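Local coordinates for AxyAgu115A (Amphibacillus xylanus NBRC 15112, PDB 6NPS), which probably hydrolyses alpha-linked glucuronic acid side groups from glucuronoxylan as a family GH115 alpha-glucuronidase, at residues 21-32 against 64-75. The protein carries 3 engineered substitutions. Sequence-based numbering, arbitrary orientation.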
ATOM      1  N   LEU A  21      65.666 -12.718  27.629  1.00 42.55           N
ATOM      2  CA  LEU A  21      65.558 -11.961  26.390  1.00 45.46           C
ATOM      3  C   LEU A  21      65.450 -10.456  26.640  1.00 47.56           C
ATOM      4  O   LEU A  21      66.134  -9.661  25.983  1.00 49.27           O
ATOM      5  CB  LEU A  21      64.341 -12.440  25.606  1.00 39.79           C
ATOM      6  CG  LEU A  21      64.086 -11.636  24.341  1.00 44.52           C
ATOM      7  CD1 LEU A  21      65.292 -11.837  23.364  1.00 45.40           C
ATOM      8  CD2 LEU A  21      62.765 -12.081  23.729  1.00 45.71           C
ATOM      9  N   PHE A  22      64.570 -10.049  27.555  1.00 42.53           N
ATOM     10  CA  PHE A  22      64.266  -8.641  27.801  1.00 42.84           C
ATOM     11  C   PHE A  22      65.016  -8.164  29.030  1.00 45.79           C
ATOM     12  O   PHE A  22      65.161  -8.899  30.012  1.00 46.63           O
ATOM     13  CB  PHE A  22      62.772  -8.397  28.027  1.00 42.51           C
ATOM     14  CG  PHE A  22      61.961  -8.395  26.765  1.00 44.96           C
ATOM     15  CD1 PHE A  22      61.632  -9.578  26.150  1.00 40.80           C
ATOM     16  CD2 PHE A  22      61.531  -7.201  26.192  1.00 49.00           C
ATOM     17  CE1 PHE A  22      60.870  -9.596  24.999  1.00 37.65           C
ATOM     18  CE2 PHE A  22      60.765  -7.210  25.020  1.00 45.12           C
ATOM     19  CZ  PHE A  22      60.462  -8.415  24.416  1.00 40.25           C
ATOM     20  N   TYR A  23      65.472  -6.922  28.973  1.00 43.65           N
ATOM     21  CA  TYR A  23      66.150  -6.284  30.086  1.00 42.43           C
ATOM     22  C   TYR A  23      65.169  -5.334  30.757  1.00 46.84           C
ATOM     23  O   TYR A  23      64.400  -4.654  30.074  1.00 46.88           O
ATOM     24  CB  TYR A  23      67.375  -5.533  29.591  1.00 43.17           C
ATOM     25  CG  TYR A  23      68.114  -4.791  30.695  1.00 44.74           C
ATOM     26  CD1 TYR A  23      68.618  -5.467  31.794  1.00 47.97           C
ATOM     27  CD2 TYR A  23      68.276  -3.414  30.635  1.00 48.36           C
ATOM     28  CE1 TYR A  23      69.292  -4.793  32.821  1.00 51.89           C
ATOM     29  CE2 TYR A  23      68.973  -2.721  31.661  1.00 54.39           C
ATOM     30  CZ  TYR A  23      69.462  -3.419  32.742  1.00 56.85           C
ATOM     31  OH  TYR A  23      70.128  -2.731  33.731  1.00 64.07           O
ATOM     32  N   GLN A  24      65.170  -5.302  32.088  1.00 47.34           N
ATOM     33  CA  GLN A  24      64.190  -4.513  32.823  1.00 52.72           C
ATOM     34  C   GLN A  24      64.907  -3.512  33.726  1.00 53.03           C
ATOM     35  O   GLN A  24      65.851  -3.880  34.442  1.00 53.80           O
ATOM     36  CB  GLN A  24      63.294  -5.434  33.656  1.00 62.99           C
ATOM     37  CG  GLN A  24      61.892  -4.920  33.896  1.00 75.78           C
ATOM     38  CD  GLN A  24      60.968  -6.011  34.436  1.00 85.23           C
ATOM     39  OE1 GLN A  24      61.023  -6.345  35.624  1.00 90.77           O
ATOM     40  NE2 GLN A  24      60.132  -6.579  33.563  1.00 81.60           N
ATOM     41  N   GLU A  25      64.477  -2.253  33.694  1.00 48.98           N
ATOM     42  CA  GLU A  25      65.097  -1.232  34.530  1.00 58.83           C
ATOM     43  C   GLU A  25      64.116  -0.756  35.592  1.00 57.87           C
ATOM     44  O   GLU A  25      62.934  -0.531  35.308  1.00 56.43           O
ATOM     45  CB  GLU A  25      65.583  -0.032  33.704  1.00 63.68           C
ATOM     46  CG  GLU A  25      66.805  -0.312  32.843  1.00 68.80           C
ATOM     47  CD  GLU A  25      67.279   0.924  32.064  1.00 67.00           C
ATOM     48  OE1 GLU A  25      68.433   1.375  32.284  1.00 60.66           O
ATOM     49  OE2 GLU A  25      66.495   1.430  31.223  1.00 60.24           O
ATOM     50  N   GLU A  26      64.627  -0.621  36.815  1.00 62.92           N
ATOM     51  CA  GLU A  26      63.896   0.035  37.893  1.00 70.06           C
ATOM     52  C   GLU A  26      63.368   1.418  37.506  1.00 65.08           C
ATOM     53  O   GLU A  26      62.264   1.786  37.919  1.00 63.94           O
ATOM     54  CB  GLU A  26      64.830   0.154  39.108  1.00 86.09           C
ATOM     55  CG  GLU A  26      64.133   0.071  40.434  1.00103.35           C
ATOM     56  CD  GLU A  26      63.770   1.435  41.014  1.00114.46           C
ATOM     57  OE1 GLU A  26      63.216   1.447  42.131  1.00117.74           O
ATOM     58  OE2 GLU A  26      64.014   2.483  40.368  1.00117.14           O
ATOM     59  N   GLU A  27      64.116   2.173  36.699  1.00 60.43           N
ATOM     60  CA  GLU A  27      63.750   3.538  36.352  1.00 55.28           C
ATOM     61  C   GLU A  27      62.658   3.613  35.298  1.00 52.02           C
ATOM     62  O   GLU A  27      62.136   4.707  35.056  1.00 53.09           O
ATOM     63  CB  GLU A  27      64.979   4.302  35.857  1.00 60.36           C
ATOM     64  CG  GLU A  27      66.099   4.394  36.869  1.00 63.74           C
ATOM     65  CD  GLU A  27      67.025   3.176  36.855  1.00 76.50           C
ATOM     66  OE1 GLU A  27      66.909   2.328  35.938  1.00 78.32           O
ATOM     67  OE2 GLU A  27      67.882   3.070  37.765  1.00 83.19           O
ATOM     68  N   ALA A  28      62.309   2.492  34.671  1.00 48.41           N
ATOM     69  CA  ALA A  28      61.309   2.497  33.615  1.00 45.57           C
ATOM     70  C   ALA A  28      59.946   2.913  34.159  1.00 46.18           C
ATOM     71  O   ALA A  28      59.627   2.672  35.325  1.00 42.73           O
ATOM     72  CB  ALA A  28      61.206   1.106  32.981  1.00 44.85           C
ATOM     73  N   LEU A  29      59.148   3.537  33.289  1.00 44.10           N
ATOM     74  CA  LEU A  29      57.777   3.885  33.618  1.00 45.01           C
ATOM     75  C   LEU A  29      56.945   2.626  33.764  1.00 45.66           C
ATOM     76  O   LEU A  29      57.069   1.675  32.980  1.00 41.65           O
ATOM     77  CB  LEU A  29      57.169   4.801  32.548  1.00 42.39           C
ATOM     78  CG  LEU A  29      57.863   6.186  32.534  1.00 51.72           C
ATOM     79  CD1 LEU A  29      57.684   6.956  31.211  1.00 49.40           C
ATOM     80  CD2 LEU A  29      57.521   7.074  33.743  1.00 53.03           C
ATOM     81  N   SER A  30      56.078   2.633  34.779  1.00 43.54           N
ATOM     82  CA  SER A  30      55.246   1.473  35.072  1.00 47.33           C
ATOM     83  C   SER A  30      54.435   1.035  33.858  1.00 44.43           C
ATOM     84  O   SER A  30      54.312  -0.166  33.574  1.00 44.98           O
ATOM     85  CB  SER A  30      54.311   1.820  36.229  1.00 55.97           C
ATOM     86  OG  SER A  30      54.028   0.672  36.996  1.00 70.56           O
ATOM     87  N   GLY A  31      53.856   1.997  33.142  1.00 36.70           N
ATOM     88  CA  GLY A  31      53.047   1.657  31.985  1.00 32.40           C
ATOM     89  C   GLY A  31      53.862   1.038  30.857  1.00 37.96           C
ATOM     90  O   GLY A  31      53.371   0.175  30.134  1.00 35.73           O
ATOM     91  N   VAL A  32      55.104   1.502  30.671  1.00 39.88           N
ATOM     92  CA  VAL A  32      55.980   0.942  29.645  1.00 38.46           C
ATOM     93  C   VAL A  32      56.344  -0.498  29.986  1.00 38.65           C
ATOM     94  O   VAL A  32      56.289  -1.383  29.127  1.00 40.49           O
ATOM     95  CB  VAL A  32      57.220   1.834  29.481  1.00 44.11           C
ATOM     96  CG1 VAL A  32      58.265   1.144  28.591  1.00 43.47           C
ATOM     97  CG2 VAL A  32      56.806   3.188  28.917  1.00 37.71           C
ATOM     98  N   ALA A  64      69.601  -9.651  22.802  1.00 42.75           N
ATOM     99  CA  ALA A  64      68.730  -9.122  23.837  1.00 41.81           C
ATOM    100  C   ALA A  64      67.915  -7.966  23.277  1.00 44.51           C
ATOM    101  O   ALA A  64      68.291  -7.342  22.283  1.00 43.12           O
ATOM    102  CB  ALA A  64      69.553  -8.673  25.069  1.00 43.25           C
ATOM    103  N   VAL A  65      66.775  -7.696  23.916  1.00 42.33           N
ATOM    104  CA  VAL A  65      65.896  -6.587  23.565  1.00 37.88           C
ATOM    105  C   VAL A  65      66.056  -5.559  24.681  1.00 43.19           C
ATOM    106  O   VAL A  65      65.850  -5.882  25.855  1.00 40.90           O
ATOM    107  CB  VAL A  65      64.434  -7.032  23.418  1.00 37.01           C
ATOM    108  CG1 VAL A  65      63.532  -5.819  23.253  1.00 38.57           C
ATOM    109  CG2 VAL A  65      64.252  -8.035  22.220  1.00 39.64           C
ATOM    110  N   LEU A  66      66.483  -4.348  24.327  1.00 43.38           N
ATOM    111  CA  LEU A  66      66.770  -3.285  25.295  1.00 46.46           C
ATOM    112  C   LEU A  66      65.855  -2.114  24.967  1.00 48.53           C
ATOM    113  O   LEU A  66      65.994  -1.496  23.906  1.00 50.67           O
ATOM    114  CB  LEU A  66      68.240  -2.866  25.243  1.00 44.45           C
ATOM    115  CG  LEU A  66      69.304  -3.964  25.378  1.00 45.65           C
ATOM    116  CD1 LEU A  66      70.725  -3.417  25.218  1.00 45.20           C
ATOM    117  CD2 LEU A  66      69.176  -4.666  26.708  1.00 48.20           C
ATOM    118  N   TYR A  67      64.902  -1.825  25.857  1.00 44.62           N
ATOM    119  CA  TYR A  67      63.904  -0.797  25.615  1.00 37.81           C
ATOM    120  C   TYR A  67      63.918   0.237  26.739  1.00 38.49           C
ATOM    121  O   TYR A  67      64.392  -0.018  27.846  1.00 38.05           O
ATOM    122  CB  TYR A  67      62.513  -1.409  25.484  1.00 39.32           C
ATOM    123  CG  TYR A  67      61.951  -1.934  26.792  1.00 42.06           C
ATOM    124  CD1 TYR A  67      62.174  -3.251  27.188  1.00 40.19           C
ATOM    125  CD2 TYR A  67      61.211  -1.094  27.647  1.00 43.54           C
ATOM    126  CE1 TYR A  67      61.685  -3.727  28.385  1.00 43.18           C
ATOM    127  CE2 TYR A  67      60.718  -1.561  28.854  1.00 43.33           C
ATOM    128  CZ  TYR A  67      60.952  -2.878  29.213  1.00 47.65           C
ATOM    129  OH  TYR A  67      60.450  -3.354  30.400  1.00 50.32           O
ATOM    130  N   GLY A  68      63.389   1.414  26.450  1.00 39.07           N
ATOM    131  CA  GLY A  68      63.393   2.467  27.444  1.00 41.92           C
ATOM    132  C   GLY A  68      62.839   3.749  26.876  1.00 41.99           C
ATOM    133  O   GLY A  68      62.636   3.887  25.662  1.00 42.21           O
ATOM    134  N   THR A  69      62.581   4.684  27.796  1.00 42.93           N
ATOM    135  CA  THR A  69      62.143   6.043  27.507  1.00 40.59           C
ATOM    136  C   THR A  69      63.294   6.979  27.819  1.00 40.45           C
ATOM    137  O   THR A  69      63.903   6.884  28.899  1.00 43.30           O
ATOM    138  CB  THR A  69      60.922   6.430  28.358  1.00 43.30           C
ATOM    139  OG1 THR A  69      59.893   5.445  28.211  1.00 41.37           O
ATOM    140  CG2 THR A  69      60.364   7.797  27.935  1.00 41.03           C
ATOM    141  N   VAL A  70      63.627   7.858  26.871  1.00 43.07           N
ATOM    142  CA  VAL A  70      64.719   8.799  27.109  1.00 42.99           C
ATOM    143  C   VAL A  70      64.457   9.555  28.410  1.00 48.45           C
ATOM    144  O   VAL A  70      63.313   9.907  28.719  1.00 47.46           O
ATOM    145  CB  VAL A  70      64.863   9.783  25.931  1.00 49.07           C
ATOM    146  CG1 VAL A  70      65.971  10.806  26.244  1.00 50.26           C
ATOM    147  CG2 VAL A  70      65.183   9.079  24.627  1.00 47.27           C
ATOM    148  N   GLY A  71      65.516   9.785  29.193  1.00 48.71           N
ATOM    149  CA  GLY A  71      65.335  10.422  30.471  1.00 51.71           C
ATOM    150  C   GLY A  71      64.823   9.517  31.567  1.00 51.12           C
ATOM    151  O   GLY A  71      64.699   9.962  32.708  1.00 48.63           O
ATOM    152  N   HIS A  72      64.536   8.259  31.269  1.00 44.84           N
ATOM    153  CA  HIS A  72      64.093   7.296  32.267  1.00 49.55           C
ATOM    154  C   HIS A  72      64.844   5.986  32.097  1.00 50.47           C
ATOM    155  O   HIS A  72      64.300   4.905  32.371  1.00 48.83           O
ATOM    156  CB  HIS A  72      62.589   7.033  32.166  1.00 52.68           C
ATOM    157  CG  HIS A  72      61.734   8.225  32.438  1.00 57.60           C
ATOM    158  ND1 HIS A  72      61.587   8.765  33.699  1.00 61.70           N
ATOM    159  CD2 HIS A  72      60.959   8.968  31.616  1.00 58.19           C
ATOM    160  CE1 HIS A  72      60.768   9.799  33.635  1.00 60.33           C
ATOM    161  NE2 HIS A  72      60.362   9.933  32.385  1.00 58.41           N
ATOM    162  N   SER A  73      66.052   6.042  31.575  1.00 41.07           N
ATOM    163  CA  SER A  73      66.780   4.817  31.265  1.00 47.40           C
ATOM    164  C   SER A  73      68.249   5.133  31.339  1.00 51.20           C
ATOM    165  O   SER A  73      68.792   5.805  30.447  1.00 52.55           O
ATOM    166  CB  SER A  73      66.422   4.259  29.889  1.00 48.39           C
ATOM    167  OG  SER A  73      67.459   3.385  29.466  1.00 50.43           O
ATOM    168  N   PRO A  74      68.929   4.717  32.409  1.00 55.46           N
ATOM    169  CA  PRO A  74      70.388   4.891  32.425  1.00 53.82           C
ATOM    170  C   PRO A  74      71.073   4.139  31.290  1.00 51.38           C
ATOM    171  O   PRO A  74      72.063   4.643  30.734  1.00 48.72           O
ATOM    172  CB  PRO A  74      70.796   4.370  33.809  1.00 54.54           C
ATOM    173  CG  PRO A  74      69.569   3.705  34.377  1.00 55.71           C
ATOM    174  CD  PRO A  74      68.393   4.319  33.721  1.00 54.79           C
ATOM    175  N   LEU A  75      70.547   2.954  30.912  1.00 48.76           N
ATOM    176  CA  LEU A  75      71.148   2.173  29.828  1.00 51.46           C
ATOM    177  C   LEU A  75      71.126   2.948  28.517  1.00 51.20           C
ATOM    178  O   LEU A  75      72.122   2.980  27.781  1.00 54.45           O
ATOM    179  CB  LEU A  75      70.412   0.831  29.647  1.00 49.05           C
ATOM    180  CG  LEU A  75      71.069  -0.177  28.666  1.00 55.93           C
ATOM    181  CD1 LEU A  75      72.592  -0.201  28.707  1.00 51.17           C
ATOM    182  CD2 LEU A  75      70.514  -1.595  28.804  1.00 59.10           C
TER
HETATM  183  O   HOH W   1      65.364  -2.454  28.648  1.00 43.48           O
HETATM  184  O   HOH W   2      64.035   0.945  30.347  1.00 42.55           O
HETATM  185  O   HOH W   3      61.849   7.382  35.965  1.00 58.08           O
HETATM  186  O   HOH W   4      60.290   3.751  30.534  1.00 36.32           O
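Tyr67, Tyr23 and Glu25 bury the largest areas in this contact, where a single parallel bridge, Phe22 with Val65, joins strand 20-23 to edge strand 64-69 of a four-stranded mixed sheet, and the loop after it folds over the later residues of that edge strand. The parallel pairing is brief: Val65 N donates to Leu21 O (2.9 Å, 171° at the hydrogen), and Tyr23 N returns a weak bond to Val65 O. Beyond it the strands part, and water 1 bridges the gap, donating to Tyr23 O and accepting from Tyr67 N. With chi1 at 71°, the Tyr67 ring swings between its own N and carbonyl carbon and lies between Tyr23 O, 3.3 Å from CE1, and Val32 CG1, 3.7 Å from CE2. Leu127 of helix 120-133 also touches the Tyr67 ring. Tyr23 reaches the other way, its CD2 3.4 Å from Leu75 CD2, and its OH is hydrogen-bonded to Arg57. Glu25, extended beyond CG, brings its carboxylate to the start of helix 74-81, whose N-terminal end would probably stabilise the negative charge. Glu25 OE1 accepts from Leu75 N (3.0 Å) on its syn side, 16° out of the carboxylate plane. Ser73, the N-cap, also caps Leu76 N; its OG donates to the syn lone pair of Glu25 OE2 at 2.8 Å.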